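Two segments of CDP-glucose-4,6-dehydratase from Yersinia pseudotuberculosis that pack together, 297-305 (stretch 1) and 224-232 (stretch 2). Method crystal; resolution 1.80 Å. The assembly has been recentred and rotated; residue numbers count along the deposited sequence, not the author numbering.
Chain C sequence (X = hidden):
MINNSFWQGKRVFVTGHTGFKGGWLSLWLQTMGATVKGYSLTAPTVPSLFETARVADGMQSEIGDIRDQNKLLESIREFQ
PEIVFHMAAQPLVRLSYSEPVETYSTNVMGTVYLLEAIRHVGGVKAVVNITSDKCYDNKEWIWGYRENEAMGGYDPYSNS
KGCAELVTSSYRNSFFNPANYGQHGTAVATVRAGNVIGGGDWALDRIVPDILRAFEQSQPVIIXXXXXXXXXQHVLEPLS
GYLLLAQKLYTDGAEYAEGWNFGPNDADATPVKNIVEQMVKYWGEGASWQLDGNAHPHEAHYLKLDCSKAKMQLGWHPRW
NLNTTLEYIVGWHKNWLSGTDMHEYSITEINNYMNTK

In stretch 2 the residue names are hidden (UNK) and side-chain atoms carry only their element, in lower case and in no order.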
# COMPACT_ATOMS: atom_id res chain seq x y z
N PRO C 297 -8.66 -29.91 -7.76
CA PRO C 297 -7.98 -29.17 -6.70
C PRO C 297 -8.84 -28.06 -6.09
O PRO C 297 -9.59 -27.39 -6.79
CB PRO C 297 -6.74 -28.61 -7.40
CG PRO C 297 -7.25 -28.36 -8.78
CD PRO C 297 -8.04 -29.63 -9.07
N HIS C 298 -8.72 -27.89 -4.78
CA HIS C 298 -9.47 -26.86 -4.07
C HIS C 298 -8.74 -25.53 -4.14
O HIS C 298 -7.51 -25.49 -4.21
CB HIS C 298 -9.67 -27.26 -2.61
CG HIS C 298 -10.53 -28.47 -2.42
ND1 HIS C 298 -10.88 -28.96 -1.18
CD2 HIS C 298 -11.11 -29.30 -3.32
CE1 HIS C 298 -11.64 -30.03 -1.32
NE2 HIS C 298 -11.80 -30.26 -2.61
N GLU C 299 -9.50 -24.44 -4.12
CA GLU C 299 -8.93 -23.10 -4.17
C GLU C 299 -9.03 -22.44 -2.80
O GLU C 299 -10.09 -22.47 -2.17
CB GLU C 299 -9.67 -22.25 -5.21
CG GLU C 299 -9.77 -22.90 -6.58
CD GLU C 299 -10.49 -22.02 -7.58
OE1 GLU C 299 -11.64 -21.61 -7.30
OE2 GLU C 299 -9.91 -21.75 -8.66
N ALA C 300 -7.94 -21.84 -2.35
CA ALA C 300 -7.92 -21.17 -1.05
C ALA C 300 -8.73 -19.87 -1.09
O ALA C 300 -9.24 -19.41 -0.06
CB ALA C 300 -6.48 -20.88 -0.63
N HIS C 301 -8.85 -19.29 -2.28
CA HIS C 301 -9.57 -18.04 -2.42
C HIS C 301 -10.13 -17.87 -3.83
O HIS C 301 -9.75 -18.59 -4.76
CB HIS C 301 -8.64 -16.87 -2.13
CG HIS C 301 -7.42 -16.86 -2.99
ND1 HIS C 301 -6.32 -17.65 -2.73
CD2 HIS C 301 -7.15 -16.21 -4.15
CE1 HIS C 301 -5.43 -17.49 -3.69
NE2 HIS C 301 -5.91 -16.63 -4.57
N TYR C 302 -11.02 -16.90 -3.97
CA TYR C 302 -11.63 -16.58 -5.26
C TYR C 302 -11.71 -15.06 -5.39
O TYR C 302 -11.86 -14.35 -4.39
CB TYR C 302 -13.03 -17.20 -5.36
CG TYR C 302 -13.94 -16.87 -4.20
CD1 TYR C 302 -14.74 -15.73 -4.22
CD2 TYR C 302 -13.99 -17.70 -3.08
CE1 TYR C 302 -15.58 -15.43 -3.14
CE2 TYR C 302 -14.82 -17.40 -2.00
CZ TYR C 302 -15.61 -16.26 -2.04
OH TYR C 302 -16.44 -15.97 -0.98
N LEU C 303 -11.58 -14.58 -6.61
CA LEU C 303 -11.62 -13.15 -6.93
C LEU C 303 -12.97 -12.54 -6.60
O LEU C 303 -14.00 -13.04 -7.06
CB LEU C 303 -11.31 -12.96 -8.42
CG LEU C 303 -11.03 -11.58 -9.02
CD1 LEU C 303 -12.19 -10.63 -8.77
CD2 LEU C 303 -9.75 -11.02 -8.43
N LYS C 304 -12.97 -11.47 -5.82
CA LYS C 304 -14.21 -10.78 -5.47
C LYS C 304 -13.95 -9.29 -5.35
O LYS C 304 -12.80 -8.85 -5.26
CB LYS C 304 -14.82 -11.34 -4.17
CG LYS C 304 -14.03 -11.05 -2.93
CD LYS C 304 -14.75 -11.61 -1.70
CE LYS C 304 -13.98 -11.30 -0.43
NZ LYS C 304 -14.69 -11.78 0.77
N LEU C 305 -15.03 -8.51 -5.33
CA LEU C 305 -14.91 -7.06 -5.26
C LEU C 305 -15.58 -6.47 -4.03
O LEU C 305 -16.58 -6.99 -3.54
CB LEU C 305 -15.54 -6.44 -6.51
CG LEU C 305 -15.08 -6.92 -7.89
CD1 LEU C 305 -15.83 -6.16 -8.97
CD2 LEU C 305 -13.58 -6.71 -8.03
N UNK C 224 -17.15 -30.85 -11.97
CA UNK C 224 -15.74 -31.08 -11.72
C UNK C 224 -15.40 -30.67 -10.29
O UNK C 224 -15.25 -31.52 -9.42
n UNK C 224 -13.32 -30.59 -16.62
c UNK C 224 -14.70 -31.06 -14.03
c UNK C 224 -14.03 -29.47 -16.55
n UNK C 224 -15.15 -29.44 -15.82
c UNK C 224 -14.87 -30.32 -12.72
c UNK C 224 -15.68 -30.58 -15.08
n UNK C 224 -13.62 -28.39 -17.19
N UNK C 225 -15.27 -29.37 -10.05
CA UNK C 225 -14.96 -28.90 -8.70
C UNK C 225 -16.23 -28.41 -8.03
O UNK C 225 -16.64 -27.26 -8.21
c UNK C 225 -13.91 -27.79 -8.73
n UNK C 225 -13.36 -25.95 -7.25
c UNK C 225 -13.61 -27.25 -7.34
o UNK C 225 -13.59 -27.99 -6.36
N UNK C 226 -16.87 -29.27 -7.23
CA UNK C 226 -18.11 -28.99 -6.50
C UNK C 226 -17.96 -27.90 -5.44
O UNK C 226 -18.96 -27.36 -4.96
c UNK C 226 -18.46 -30.34 -5.89
c UNK C 226 -16.35 -30.60 -6.86
c UNK C 226 -17.10 -30.90 -5.58
N UNK C 227 -16.73 -27.58 -5.08
CA UNK C 227 -16.47 -26.57 -4.06
C UNK C 227 -16.16 -25.20 -4.63
O UNK C 227 -16.04 -24.23 -3.88
n UNK C 227 -15.46 -30.43 -1.83
n UNK C 227 -16.55 -28.59 -1.64
c UNK C 227 -14.84 -29.51 -2.64
c UNK C 227 -15.52 -28.35 -2.53
c UNK C 227 -15.31 -27.01 -3.17
c UNK C 227 -16.49 -29.85 -1.24
N UNK C 228 -16.01 -25.12 -5.94
CA UNK C 228 -15.69 -23.86 -6.60
C UNK C 228 -16.72 -22.79 -6.23
O UNK C 228 -17.93 -23.02 -6.32
c UNK C 228 -15.64 -24.05 -8.11
N UNK C 229 -16.22 -21.63 -5.82
CA UNK C 229 -17.07 -20.51 -5.44
C UNK C 229 -16.77 -19.29 -6.29
O UNK C 229 -15.61 -18.97 -6.56
c UNK C 229 -17.33 -21.28 -3.06
c UNK C 229 -17.64 -18.86 -3.63
c UNK C 229 -17.05 -21.05 -1.59
c UNK C 229 -16.87 -20.14 -3.96
N UNK C 230 -17.82 -18.60 -6.71
CA UNK C 230 -17.69 -17.40 -7.52
C UNK C 230 -18.84 -16.48 -7.11
O UNK C 230 -19.94 -16.95 -6.81
c UNK C 230 -16.79 -18.74 -9.53
n UNK C 230 -13.96 -19.96 -8.35
n UNK C 230 -12.91 -20.68 -10.27
c UNK C 230 -17.82 -17.75 -9.00
c UNK C 230 -13.78 -19.88 -9.67
n UNK C 230 -14.48 -19.00 -10.38
c UNK C 230 -15.46 -18.06 -9.83
N UNK C 231 -18.59 -15.16 -7.04
CA UNK C 231 -19.66 -14.25 -6.65
C UNK C 231 -20.67 -14.07 -7.79
O UNK C 231 -20.73 -13.02 -8.43
c UNK C 231 -17.29 -14.46 -7.12
c UNK C 231 -18.92 -12.96 -6.31
c UNK C 231 -17.72 -13.01 -7.19
N UNK C 232 -21.47 -15.11 -8.03
CA UNK C 232 -22.47 -15.08 -9.08
C UNK C 232 -23.53 -14.00 -8.84
O UNK C 232 -23.92 -13.73 -7.70
n UNK C 232 -21.00 -19.44 -9.17
c UNK C 232 -19.84 -18.88 -12.63
c UNK C 232 -21.42 -17.18 -11.89
c UNK C 232 -23.17 -16.44 -9.20
c UNK C 232 -20.74 -19.00 -10.44
c UNK C 232 -22.23 -17.58 -9.45
c UNK C 232 -20.58 -17.72 -12.88
c UNK C 232 -19.90 -19.54 -11.43
c UNK C 232 -21.50 -17.83 -10.65
c UNK C 232 -21.89 -18.58 -8.58
O HOH W 1 -12.26 -24.74 -4.88
O HOH W 2 -13.32 -21.75 -5.08

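Position 224 carries three carbons, a nitrogen, and then a carbon bearing two more nitrogens. That is a guanidinium on an aliphatic arm, and it reaches nothing on stretch 1: Arg224, poorly ordered, free of this contact.

Position 225 has two carbons, the second carrying one oxygen and one nitrogen, a carboxamide on a single methylene. Its CB points toward stretch 1, and the amide carbon comes near Pro297 O. This is Asn225, with Asn225 CG 4.1 Å from Pro297 O. Water 1 accepts from Asn225 ND2 at 2.9 Å and from Glu299 N at 2.9 Å, so one solvent molecule joins two donors that could not bond each other.

Position 226 has three carbons closing a ring onto its own backbone nitrogen, beyond the reach of stretch 1. Pro226 occupies the second place of a type I turn running from Asn225 to position 228, where its phi of -65° fits.

Position 227 shows one carbon and a five-membered ring of three carbons and two nitrogens, an imidazole, with a ring carbon close to His298 NE2. It is His227. Its ring edge is directed at the face of His298 in an offset edge-to-face pair, centroids 4.6 Å apart and planes at 71°; His298 NE2 comes within 3.1 Å of His227 CD2. His298 is poorly ordered, so the details of this pair deserve less weight. A weak bond from His227 N to Asn225 OD1, 3.4 Å, helps fasten the turn.

A single carbon at position 228 makes Ala228. It is the last residue of the type I turn, and its methyl stays out of the contact.

Position 229 has four carbons, forked at the first with one arm two carbons long; the one-carbon arm lies over one face of the Tyr302 ring. These atoms spell Ile229. Ile229 CG2 sits 3.7 Å from the centroid of the Tyr302 ring and 17° off the normal, a CH-pi contact. Water 2 accepts from Ile229 N at 3.0 Å and donates to Glu299 OE1 at 2.8 Å.

Position 230 repeats the guanidinium pattern, but here the CB points away while the end of the chain comes back to stretch 1, meeting Glu299 OE1: Arg230. Arg230 NH1 bonds Glu299 OE1 at 3.0 Å in a salt bridge, Arg230 NH2 adds a weak bond to Glu299 OE1 at 3.4 Å, and Arg230 NH1 also donates to Ile229 O at 2.6 Å, which steadies the folded-back arm.

Position 231 is again three carbons closed onto the backbone nitrogen, now facing stretch 1, with a ring carbon near Leu303 O and Tyr302 CD1: Pro231. Pro231 CD lies 3.6 Å from Leu303 O and 4.1 Å from Tyr302 CD1.

Position 232 holds fused five- and six-membered rings with eight carbons and one nitrogen, an indole. Trp232 stays out of reach.

The rule is a buried tyrosine packed by Ile229 and Pro231, with charge and water set beside it. Glu299 OE1 gathers Arg230 and water 2, and the histidine pair extends the contact into exposed ground.

Stretch 2, residues 224-232: RNPHAIRPW
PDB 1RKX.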